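Local coordinates for formyltransferase PseJ (Anoxybacillus kamchatkensis G10, PDB 6EDK), which belongs to the formyltransferase family and binds N-{4-[{[(6S)-2-amino-4-oxo-3,4,5,6,7,8-hexahydropteridin-6-yl]methyl}(formyl)amino]benzoyl}-L-glutamic acid in a pocket beside its central beta sheet, at residues I121-V135 with I169-K181. Sequence-based numbering, arbitrary orientation.
Sequences IHYIDSGLDTGEIIV and IRLGKIRGIPQPK. With 1YA (N-{4-[{[(6S)-2-amino-4-oxo-3,4,5,6,7,8-hexahydropteridin-6-yl]methyl}(formyl)amino]benzoyl}-L-glutamic acid), chain D.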
loop_
_atom_site.group_PDB
_atom_site.type_symbol
_atom_site.label_atom_id
_atom_site.label_comp_id
_atom_site.label_asym_id
_atom_site.label_seq_id
_atom_site.Cartn_x
_atom_site.Cartn_y
_atom_site.Cartn_z
ATOM N N ILE A 121 -4.728 3.317 2.849
ATOM C CA ILE A 121 -4.762 3.910 1.508
ATOM C C ILE A 121 -4.401 5.373 1.669
ATOM O O ILE A 121 -4.975 6.048 2.537
ATOM C CB ILE A 121 -6.156 3.754 0.904
ATOM C CG1 ILE A 121 -6.525 2.280 0.800
ATOM C CG2 ILE A 121 -6.205 4.425 -0.522
ATOM C CD1 ILE A 121 -7.944 2.056 0.396
ATOM N N HIS A 122 -3.395 5.831 0.932
ATOM C CA HIS A 122 -2.899 7.179 1.128
ATOM C C HIS A 122 -2.599 7.791 -0.267
ATOM O O HIS A 122 -2.392 7.073 -1.249
ATOM C CB HIS A 122 -1.650 7.213 1.997
ATOM C CG HIS A 122 -0.471 6.475 1.462
ATOM N ND1 HIS A 122 0.528 7.100 0.737
ATOM C CD2 HIS A 122 -0.118 5.169 1.523
ATOM C CE1 HIS A 122 1.439 6.203 0.407
ATOM N NE2 HIS A 122 1.079 5.039 0.902
ATOM N N TYR A 123 -2.587 9.117 -0.319
ATOM C CA TYR A 123 -2.089 9.808 -1.524
ATOM C C TYR A 123 -0.593 9.648 -1.618
ATOM O O TYR A 123 0.113 9.673 -0.611
ATOM C CB TYR A 123 -2.464 11.293 -1.462
ATOM C CG TYR A 123 -3.894 11.551 -1.747
ATOM C CD1 TYR A 123 -4.414 11.351 -3.022
ATOM C CD2 TYR A 123 -4.766 12.043 -0.791
ATOM C CE1 TYR A 123 -5.717 11.579 -3.285
ATOM C CE2 TYR A 123 -6.074 12.270 -1.068
ATOM C CZ TYR A 123 -6.545 12.069 -2.332
ATOM O OH TYR A 123 -7.877 12.308 -2.634
ATOM N N ILE A 124 -0.095 9.527 -2.847
ATOM C CA ILE A 124 1.326 9.415 -3.089
ATOM C C ILE A 124 1.934 10.806 -3.105
ATOM O O ILE A 124 1.491 11.685 -3.863
ATOM C CB ILE A 124 1.604 8.717 -4.433
ATOM C CG1 ILE A 124 1.130 7.266 -4.371
ATOM C CG2 ILE A 124 3.080 8.799 -4.788
ATOM C CD1 ILE A 124 0.936 6.655 -5.728
ATOM N N ASP A 125 2.947 11.006 -2.295
ATOM C CA ASP A 125 3.738 12.240 -2.343
ATOM C C ASP A 125 5.162 11.816 -2.616
ATOM O O ASP A 125 5.421 10.656 -2.954
ATOM C CB ASP A 125 3.496 13.069 -1.092
ATOM C CG ASP A 125 4.280 12.612 0.103
ATOM O OD1 ASP A 125 5.035 11.654 -0.007
ATOM O OD2 ASP A 125 4.125 13.253 1.188
ATOM N N SER A 126 6.097 12.782 -2.542
ATOM C CA SER A 126 7.444 12.527 -3.055
ATOM C C SER A 126 8.215 11.585 -2.164
ATOM O O SER A 126 9.093 10.885 -2.631
ATOM C CB SER A 126 8.215 13.848 -3.205
ATOM O OG SER A 126 7.879 14.704 -2.119
ATOM N N GLY A 127 7.869 11.524 -0.867
ATOM C CA GLY A 127 8.499 10.555 -0.003
ATOM C C GLY A 127 7.840 9.187 -0.055
ATOM O O GLY A 127 6.763 9.026 -0.634
ATOM N N LEU A 128 8.495 8.204 0.578
ATOM C CA LEU A 128 8.003 6.823 0.590
ATOM C C LEU A 128 6.966 6.639 1.697
ATOM O O LEU A 128 7.311 6.645 2.889
ATOM C CB LEU A 128 9.141 5.839 0.809
ATOM C CG LEU A 128 10.323 5.948 -0.150
ATOM C CD1 LEU A 128 11.290 4.785 0.075
ATOM C CD2 LEU A 128 9.809 5.988 -1.594
ATOM N N ASP A 129 5.705 6.415 1.301
ATOM C CA ASP A 129 4.595 6.087 2.206
ATOM C C ASP A 129 4.313 7.201 3.184
ATOM O O ASP A 129 3.740 6.972 4.210
ATOM C CB ASP A 129 4.860 4.766 2.963
ATOM C CG ASP A 129 5.067 3.589 2.018
ATOM O OD1 ASP A 129 4.376 3.550 0.962
ATOM O OD2 ASP A 129 5.910 2.699 2.312
ATOM N N THR A 130 4.673 8.453 2.823
ATOM C CA THR A 130 4.486 9.626 3.660
ATOM C C THR A 130 3.280 10.486 3.300
ATOM O O THR A 130 2.935 11.397 4.073
ATOM C CB THR A 130 5.758 10.500 3.608
ATOM O OG1 THR A 130 6.224 10.566 2.255
ATOM C CG2 THR A 130 6.854 9.892 4.415
ATOM N N GLY A 131 2.589 10.217 2.185
ATOM C CA GLY A 131 1.478 11.060 1.751
ATOM C C GLY A 131 0.246 11.070 2.662
ATOM O O GLY A 131 0.133 10.348 3.661
ATOM N N GLU A 132 -0.732 11.889 2.271
ATOM C CA GLU A 132 -1.918 12.110 3.103
ATOM C C GLU A 132 -2.797 10.856 3.195
ATOM O O GLU A 132 -2.943 10.106 2.243
ATOM C CB GLU A 132 -2.776 13.243 2.552
ATOM C CG GLU A 132 -2.150 14.621 2.745
ATOM C CD GLU A 132 -3.069 15.723 2.243
ATOM O OE1 GLU A 132 -3.447 15.674 1.038
ATOM O OE2 GLU A 132 -3.428 16.611 3.061
ATOM N N ILE A 133 -3.333 10.607 4.372
ATOM C CA ILE A 133 -4.118 9.402 4.638
ATOM C C ILE A 133 -5.552 9.604 4.186
ATOM O O ILE A 133 -6.194 10.629 4.509
ATOM C CB ILE A 133 -4.070 9.037 6.135
ATOM C CG1 ILE A 133 -2.661 8.625 6.516
ATOM C CG2 ILE A 133 -5.088 7.876 6.341
ATOM C CD1 ILE A 133 -2.494 8.337 8.068
ATOM N N ILE A 134 -6.076 8.614 3.444
ATOM C CA ILE A 134 -7.452 8.626 2.974
ATOM C C ILE A 134 -8.351 7.794 3.876
ATOM O O ILE A 134 -9.354 8.304 4.396
ATOM C CB ILE A 134 -7.537 8.133 1.508
ATOM C CG1 ILE A 134 -6.859 9.157 0.575
ATOM C CG2 ILE A 134 -8.932 7.928 1.085
ATOM C CD1 ILE A 134 -6.365 8.550 -0.768
ATOM N N VAL A 135 -7.979 6.531 4.087
ATOM C CA VAL A 135 -8.664 5.662 5.047
ATOM C C VAL A 135 -7.685 4.618 5.544
ATOM O O VAL A 135 -6.774 4.225 4.826
ATOM C CB VAL A 135 -9.862 4.910 4.463
ATOM C CG1 VAL A 135 -10.968 5.900 4.185
ATOM C CG2 VAL A 135 -9.499 4.169 3.169
ATOM N N ILE A 169 -13.771 7.455 -3.490
ATOM C CA ILE A 169 -12.488 7.970 -3.936
ATOM C C ILE A 169 -12.550 8.340 -5.415
ATOM O O ILE A 169 -11.947 9.320 -5.863
ATOM C CB ILE A 169 -11.376 6.933 -3.698
ATOM C CG1 ILE A 169 -11.281 6.642 -2.224
ATOM C CG2 ILE A 169 -10.040 7.461 -4.267
ATOM C CD1 ILE A 169 -10.341 5.437 -1.910
ATOM N N ARG A 170 -13.262 7.526 -6.190
ATOM C CA ARG A 170 -13.362 7.722 -7.633
ATOM C C ARG A 170 -13.870 9.115 -7.988
ATOM O O ARG A 170 -13.571 9.628 -9.070
ATOM C CB ARG A 170 -14.327 6.673 -8.174
ATOM C CG ARG A 170 -14.325 6.551 -9.624
ATOM C CD ARG A 170 -15.162 5.360 -9.956
ATOM N NE ARG A 170 -15.568 5.450 -11.350
ATOM C CZ ARG A 170 -16.688 6.033 -11.752
ATOM N NH1 ARG A 170 -17.537 6.551 -10.848
ATOM N NH2 ARG A 170 -16.967 6.079 -13.049
ATOM N N LEU A 171 -14.635 9.728 -7.096
ATOM C CA LEU A 171 -15.269 11.020 -7.338
ATOM C C LEU A 171 -14.661 12.147 -6.507
ATOM O O LEU A 171 -15.309 13.174 -6.310
ATOM C CB LEU A 171 -16.760 10.895 -7.063
ATOM C CG LEU A 171 -17.430 9.801 -7.898
ATOM C CD1 LEU A 171 -18.880 9.667 -7.543
ATOM C CD2 LEU A 171 -17.255 10.125 -9.377
ATOM N N GLY A 172 -13.435 11.974 -6.020
ATOM C CA GLY A 172 -12.760 13.021 -5.265
ATOM C C GLY A 172 -13.369 13.367 -3.916
ATOM O O GLY A 172 -13.150 14.476 -3.410
ATOM N N LYS A 173 -14.075 12.423 -3.285
ATOM C CA LYS A 173 -14.848 12.758 -2.095
ATOM C C LYS A 173 -14.121 12.569 -0.760
ATOM O O LYS A 173 -14.712 12.916 0.272
ATOM C CB LYS A 173 -16.147 11.949 -2.085
ATOM C CG LYS A 173 -17.101 12.393 -3.170
ATOM C CD LYS A 173 -18.455 11.745 -3.008
ATOM C CE LYS A 173 -19.323 11.952 -4.239
ATOM N NZ LYS A 173 -20.582 11.128 -4.147
ATOM N N ILE A 174 -12.874 12.078 -0.739
ATOM C CA ILE A 174 -12.080 12.016 0.496
ATOM C C ILE A 174 -10.746 12.676 0.202
ATOM O O ILE A 174 -9.863 12.058 -0.402
ATOM C CB ILE A 174 -11.891 10.582 0.998
ATOM C CG1 ILE A 174 -13.236 9.847 0.958
ATOM C CG2 ILE A 174 -11.312 10.526 2.452
ATOM C CD1 ILE A 174 -13.147 8.344 1.319
ATOM N N ARG A 175 -10.590 13.935 0.615
ATOM C CA ARG A 175 -9.387 14.712 0.309
ATOM C C ARG A 175 -8.172 14.285 1.134
ATOM O O ARG A 175 -7.041 14.684 0.811
ATOM C CB ARG A 175 -9.671 16.209 0.527
ATOM C CG ARG A 175 -8.485 17.160 0.301
ATOM C CD ARG A 175 -8.874 18.636 0.581
ATOM N NE ARG A 175 -9.990 19.072 -0.265
ATOM C CZ ARG A 175 -11.156 19.555 0.176
ATOM N NH1 ARG A 175 -11.390 19.706 1.481
ATOM N NH2 ARG A 175 -12.089 19.904 -0.701
ATOM N N GLY A 176 -8.366 13.501 2.176
ATOM C CA GLY A 176 -7.240 13.018 2.959
ATOM C C GLY A 176 -6.818 13.998 4.042
ATOM O O GLY A 176 -7.172 15.174 4.022
ATOM N N ILE A 177 -6.050 13.485 5.010
ATOM C CA ILE A 177 -5.503 14.330 6.076
ATOM C C ILE A 177 -3.990 14.214 6.126
ATOM O O ILE A 177 -3.426 13.209 5.691
ATOM C CB ILE A 177 -6.098 14.013 7.464
ATOM C CG1 ILE A 177 -5.896 12.524 7.864
ATOM C CG2 ILE A 177 -7.531 14.347 7.515
ATOM C CD1 ILE A 177 -6.133 12.266 9.409
ATOM N N PRO A 178 -3.290 15.254 6.620
ATOM C CA PRO A 178 -1.854 15.155 6.800
ATOM C C PRO A 178 -1.546 13.882 7.559
ATOM O O PRO A 178 -2.205 13.599 8.554
ATOM C CB PRO A 178 -1.517 16.399 7.631
ATOM C CG PRO A 178 -2.632 17.307 7.436
ATOM C CD PRO A 178 -3.845 16.444 7.276
ATOM N N GLN A 179 -0.521 13.187 7.148
ATOM C CA GLN A 179 -0.072 12.006 7.858
ATOM C C GLN A 179 0.485 12.391 9.219
ATOM O O GLN A 179 1.462 13.157 9.284
ATOM C CB GLN A 179 0.970 11.228 7.057
ATOM C CG GLN A 179 1.092 9.779 7.580
ATOM C CD GLN A 179 1.983 8.860 6.764
ATOM O OE1 GLN A 179 2.873 8.205 7.309
ATOM N NE2 GLN A 179 1.723 8.768 5.447
ATOM N N PRO A 180 -0.071 11.853 10.318
ATOM C CA PRO A 180 0.409 12.216 11.649
ATOM C C PRO A 180 1.892 12.067 11.735
ATOM O O PRO A 180 2.490 11.130 11.194
ATOM C CB PRO A 180 -0.300 11.233 12.575
ATOM C CG PRO A 180 -1.575 10.956 11.918
ATOM C CD PRO A 180 -1.196 10.917 10.404
ATOM N N LYS A 181 2.508 13.017 12.419
ATOM C CA LYS A 181 3.929 12.908 12.702
ATOM C C LYS A 181 4.142 11.819 13.732
ATOM O O LYS A 181 3.374 11.757 14.681
ATOM C CB LYS A 181 4.445 14.240 13.242
ATOM C CG LYS A 181 4.188 15.380 12.310
ATOM C CD LYS A 181 5.028 16.548 12.823
ATOM C CE LYS A 181 5.094 17.711 11.839
ATOM N NZ LYS A 181 5.803 18.838 12.534
HETATM N N1 1YA D . 6.669 6.335 -4.785
HETATM C C2 1YA D . 6.507 7.604 -4.043
HETATM N NA2 1YA D . 7.143 8.820 -4.522
HETATM N N3 1YA D . 5.660 7.723 -2.800
HETATM C C4 1YA D . 5.001 6.543 -2.225
HETATM O O4 1YA D . 4.348 6.703 -1.214
HETATM C C4A 1YA D . 5.178 5.264 -2.970
HETATM N N5 1YA D . 4.520 4.148 -2.516
HETATM C C6 1YA D . 5.122 2.812 -3.029
HETATM C C7 1YA D . 5.414 2.777 -4.364
HETATM N N8 1YA D . 6.157 4.020 -4.962
HETATM C C8A 1YA D . 5.993 5.162 -4.284
HETATM C C9 1YA D . 6.386 2.603 -2.165
HETATM N N10 1YA D . 7.046 1.307 -2.416
HETATM C C11 1YA D . 11.275 1.205 -2.582
HETATM C C12 1YA D . 10.558 0.791 -3.693
HETATM C C13 1YA D . 9.168 0.836 -3.656
HETATM C C14 1YA D . 8.535 1.273 -2.506
HETATM C C15 1YA D . 9.258 1.673 -1.397
HETATM C C16 1YA D . 10.641 1.636 -1.437
HETATM C C17 1YA D . 12.824 1.155 -2.570
HETATM N N 1YA D . 13.399 0.550 -1.341
HETATM C CA 1YA D . 14.854 0.385 -1.099
HETATM C CB 1YA D . 15.523 1.770 -0.910
HETATM C CG 1YA D . 14.521 2.869 -0.521
HETATM C CD 1YA D . 15.217 4.124 0.036
HETATM O OE1 1YA D . 14.540 5.031 0.595
HETATM O OE2 1YA D . 16.466 4.246 -0.067
HETATM C CT 1YA D . 15.053 -0.521 0.145
HETATM O O2 1YA D . 14.071 -0.951 0.823
HETATM O O1 1YA D . 16.209 -0.853 0.500
HETATM C C18 1YA D . 6.317 0.051 -2.507
HETATM O O5 1YA D . 5.135 0.030 -2.421
HETATM O O 1YA D . 13.465 1.546 -3.479
HETATM O O HOH W 1 1.168 13.518 4.716
HETATM O O HOH W 2 -5.716 17.852 4.406
#
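The Tyr123 ring turns its edge to the backbone of Ile174-Gly176, with Ile174 O and Gly176 N near the ring plane and Arg175 O oblique to it, 3.2 Å from CE2. Ile134 CD1 sits over the centre of one ring face, 3.6 Å above the plane. At the edge of the His122 ring, in its plane, lies 1YA O4, 3.4 Å from CE1. The carboxamide of Gln179 gives both NE2 hydrogens to carbonyls of the 124-132 loop: Asp129 O and Gly131 O lie almost in the amide plane, at 3.0 and 2.9 Å from NE2. The bond to Gly131 runs onto a carbonyl lone pair, whereas NE2 is tilted 31° from the carbonyl plane of Asp129. With CG anti to the backbone N (chi1 -161°) and the chain extended beyond it, Gln179 reaches this loop, and the two bonds fix the turn of its amide; OE1 has a weak bond from Lys102. Ile133 crosses the Gln179 chain at about a right angle and sets CD1 against Pro180 CD. The backbones of Ile133 and Ile177 form a single antiparallel hydrogen-bonded pair, N to O in both directions. Gly176 CA makes a CA-H...O contact with Ile133 O (3.0 Å), and water joins Glu132 OE2 to Gly176 O. Farther along, Ile134 CG2 meets Ile174 CG2 (3.8 Å) and Ile169 CD1, beside the Schellman motif that ends helix 147-169. A classic bulge sets Ile134 and Val135 of outermost strand 133-138 together opposite Ile121. The chain leaving helix 147-169 thus runs along this sheet edge and is hydrogen-bonded through Gln179 to the 124-132 loop, whose first part, Ile124 to Asp129, lines the ligand pocket: Asp125 O accepts from N3 and NA2 of 1YA, and Asp129 N donates to its O4.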